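Side-chain contact in Myo-inositol phosphohydrolase (PDB 4WU3), which probably removes phosphate groups from inositol hexakisphosphate as a phytase of the protein-tyrosine-phosphatase-like family and here binds inositol-(1,3,4,5)-tetrakisphosphate: residues P560-S563 and L564-L568. The protein carries 2 engineered substitutions. Numbering follows the deposited sequence.
Sequences PDVS and LGDIL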
ATOM      1  N   PRO A 560      32.985 -29.372 -28.216  1.00 20.10           N
ATOM      2  CA  PRO A 560      31.590 -29.303 -28.648  1.00 20.12           C
ATOM      3  C   PRO A 560      30.960 -30.687 -28.883  1.00 22.66           C
ATOM      4  O   PRO A 560      29.739 -30.801 -29.000  1.00 28.51           O
ATOM      5  CB  PRO A 560      31.660 -28.478 -29.938  1.00 20.03           C
ATOM      6  CG  PRO A 560      33.065 -28.607 -30.415  1.00 20.55           C
ATOM      7  CD  PRO A 560      33.912 -28.782 -29.198  1.00 19.39           C
ATOM      8  N   ASP A 561      31.785 -31.728 -28.932  1.00 21.87           N
ATOM      9  CA  ASP A 561      31.288 -33.091 -29.107  1.00 25.95           C
ATOM     10  C   ASP A 561      30.801 -33.725 -27.799  1.00 24.57           C
ATOM     11  O   ASP A 561      30.241 -34.812 -27.808  1.00 27.52           O
ATOM     12  CB  ASP A 561      32.374 -33.972 -29.718  1.00 26.42           C
ATOM     13  CG  ASP A 561      33.681 -33.924 -28.930  1.00 30.80           C
ATOM     14  OD1 ASP A 561      33.991 -32.878 -28.314  1.00 25.51           O
ATOM     15  OD2 ASP A 561      34.413 -34.931 -28.949  1.00 35.06           O
ATOM     16  N   VAL A 562      31.018 -33.049 -26.676  1.00 23.45           N
ATOM     17  CA  VAL A 562      30.542 -33.550 -25.391  1.00 22.46           C
ATOM     18  C   VAL A 562      29.154 -32.983 -25.067  1.00 19.36           C
ATOM     19  O   VAL A 562      28.856 -31.837 -25.385  1.00 17.92           O
ATOM     20  CB  VAL A 562      31.538 -33.204 -24.283  1.00 24.28           C
ATOM     21  CG1 VAL A 562      30.998 -33.643 -22.929  1.00 24.65           C
ATOM     22  CG2 VAL A 562      32.885 -33.852 -24.584  1.00 23.22           C
ATOM     23  N   SER A 563      28.295 -33.789 -24.452  1.00 19.07           N
ATOM     24  CA  SER A 563      26.908 -33.358 -24.224  1.00 18.08           C
ATOM     25  C   SER A 563      26.813 -32.215 -23.213  1.00 16.87           C
ATOM     26  O   SER A 563      27.712 -32.020 -22.398  1.00 18.49           O
ATOM     27  CB  SER A 563      26.046 -34.536 -23.770  1.00 18.16           C
ATOM     28  OG  SER A 563      26.464 -35.031 -22.508  1.00 18.20           O
ATOM     29  N   LEU A 564      25.732 -31.445 -23.271  1.00 16.38           N
ATOM     30  CA  LEU A 564      25.542 -30.369 -22.306  1.00 14.74           C
ATOM     31  C   LEU A 564      25.598 -30.932 -20.888  1.00 13.60           C
ATOM     32  O   LEU A 564      26.320 -30.435 -20.033  1.00 12.06           O
ATOM     33  CB  LEU A 564      24.219 -29.659 -22.530  1.00 17.11           C
ATOM     34  CG  LEU A 564      23.932 -28.540 -21.517  1.00 18.27           C
ATOM     35  CD1 LEU A 564      25.029 -27.494 -21.595  1.00 18.72           C
ATOM     36  CD2 LEU A 564      22.582 -27.895 -21.781  1.00 17.73           C
ATOM     37  N   GLY A 565      24.841 -31.993 -20.661  1.00 12.19           N
ATOM     38  CA  GLY A 565      24.789 -32.627 -19.358  1.00 13.21           C
ATOM     39  C   GLY A 565      26.117 -33.161 -18.852  1.00 15.62           C
ATOM     40  O   GLY A 565      26.373 -33.141 -17.643  1.00 16.96           O
ATOM     41  N   ASP A 566      26.969 -33.647 -19.754  1.00 15.36           N
ATOM     42  CA  ASP A 566      28.299 -34.122 -19.353  1.00 16.14           C
ATOM     43  C   ASP A 566      29.217 -32.957 -18.943  1.00 14.55           C
ATOM     44  O   ASP A 566      29.947 -33.036 -17.946  1.00 12.77           O
ATOM     45  CB  ASP A 566      28.949 -34.939 -20.471  1.00 18.41           C
ATOM     46  CG  ASP A 566      28.427 -36.364 -20.536  1.00 20.32           C
ATOM     47  OD1 ASP A 566      27.477 -36.698 -19.805  1.00 23.40           O
ATOM     48  OD2 ASP A 566      28.970 -37.162 -21.327  1.00 25.35           O
ATOM     49  N   ILE A 567      29.167 -31.874 -19.709  1.00 13.83           N
ATOM     50  CA  ILE A 567      29.918 -30.665 -19.376  1.00 12.62           C
ATOM     51  C   ILE A 567      29.511 -30.169 -17.980  1.00 12.72           C
ATOM     52  O   ILE A 567      30.350 -30.008 -17.088  1.00 11.29           O
ATOM     53  CB  ILE A 567      29.641 -29.544 -20.390  1.00 11.98           C
ATOM     54  CG1 ILE A 567      30.144 -29.926 -21.786  1.00 12.27           C
ATOM     55  CG2 ILE A 567      30.265 -28.241 -19.927  1.00 11.46           C
ATOM     56  CD1 ILE A 567      31.649 -29.874 -21.949  1.00 13.44           C
ATOM     57  N   LEU A 568      28.222 -29.925 -17.789  1.00 11.75           N
ATOM     58  CA  LEU A 568      27.749 -29.384 -16.516  1.00 11.48           C
ATOM     59  C   LEU A 568      28.054 -30.341 -15.374  1.00 11.44           C
ATOM     60  O   LEU A 568      28.443 -29.936 -14.275  1.00 10.35           O
ATOM     61  CB  LEU A 568      26.251 -29.077 -16.586  1.00 11.21           C
ATOM     62  CG  LEU A 568      25.890 -28.012 -17.623  1.00 11.21           C
ATOM     63  CD1 LEU A 568      24.441 -27.584 -17.475  1.00 11.46           C
ATOM     64  CD2 LEU A 568      26.805 -26.796 -17.536  1.00 11.12           C
TER
HETATM   65  O   HOH W   1      28.981 -36.525 -23.834  1.00 30.28           O
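Over one face of the Asp566 carboxylate sits the Ser563 hydroxyl, its OG 3.1 Å from Asp566 CG and almost straight above that carbon. Water 1 approaches OD2 tilted to the same side of the plane, at 2.6 Å from Asp566 OD2, and accepts from Ser563 N at 2.9 Å. Ser563 is the N-cap of helix 564-573: its OG, turned between the backbone N and carbonyl carbon (chi1 65°), accepts from Asp566 N at 3.1 Å in a bent bond (145°). The Ser563 carbonyl takes Ile567 N nearly straight (171°), the first turn's backbone bond. Next to the cap, Val562 CG1 packs on Asp566 CB at 3.5 Å and on Ile567 CD1 at 3.9 Å. Ile567 also touches Asp555 and Met556 of helix 545-558, so the start of helix 564-573 packs against the helix before it. Shortening Ile567 to an alanine removes CD1, which would probably cost Val562 CG1 that apolar contact and open a gap toward Met556. This is a serine N-cap with a water-mediated return from Asp566 to Ser563 N, resembling a capping box without its direct second bond, and the acidic group by the helix N-terminus probably stays ionised, favoured by the helix dipole.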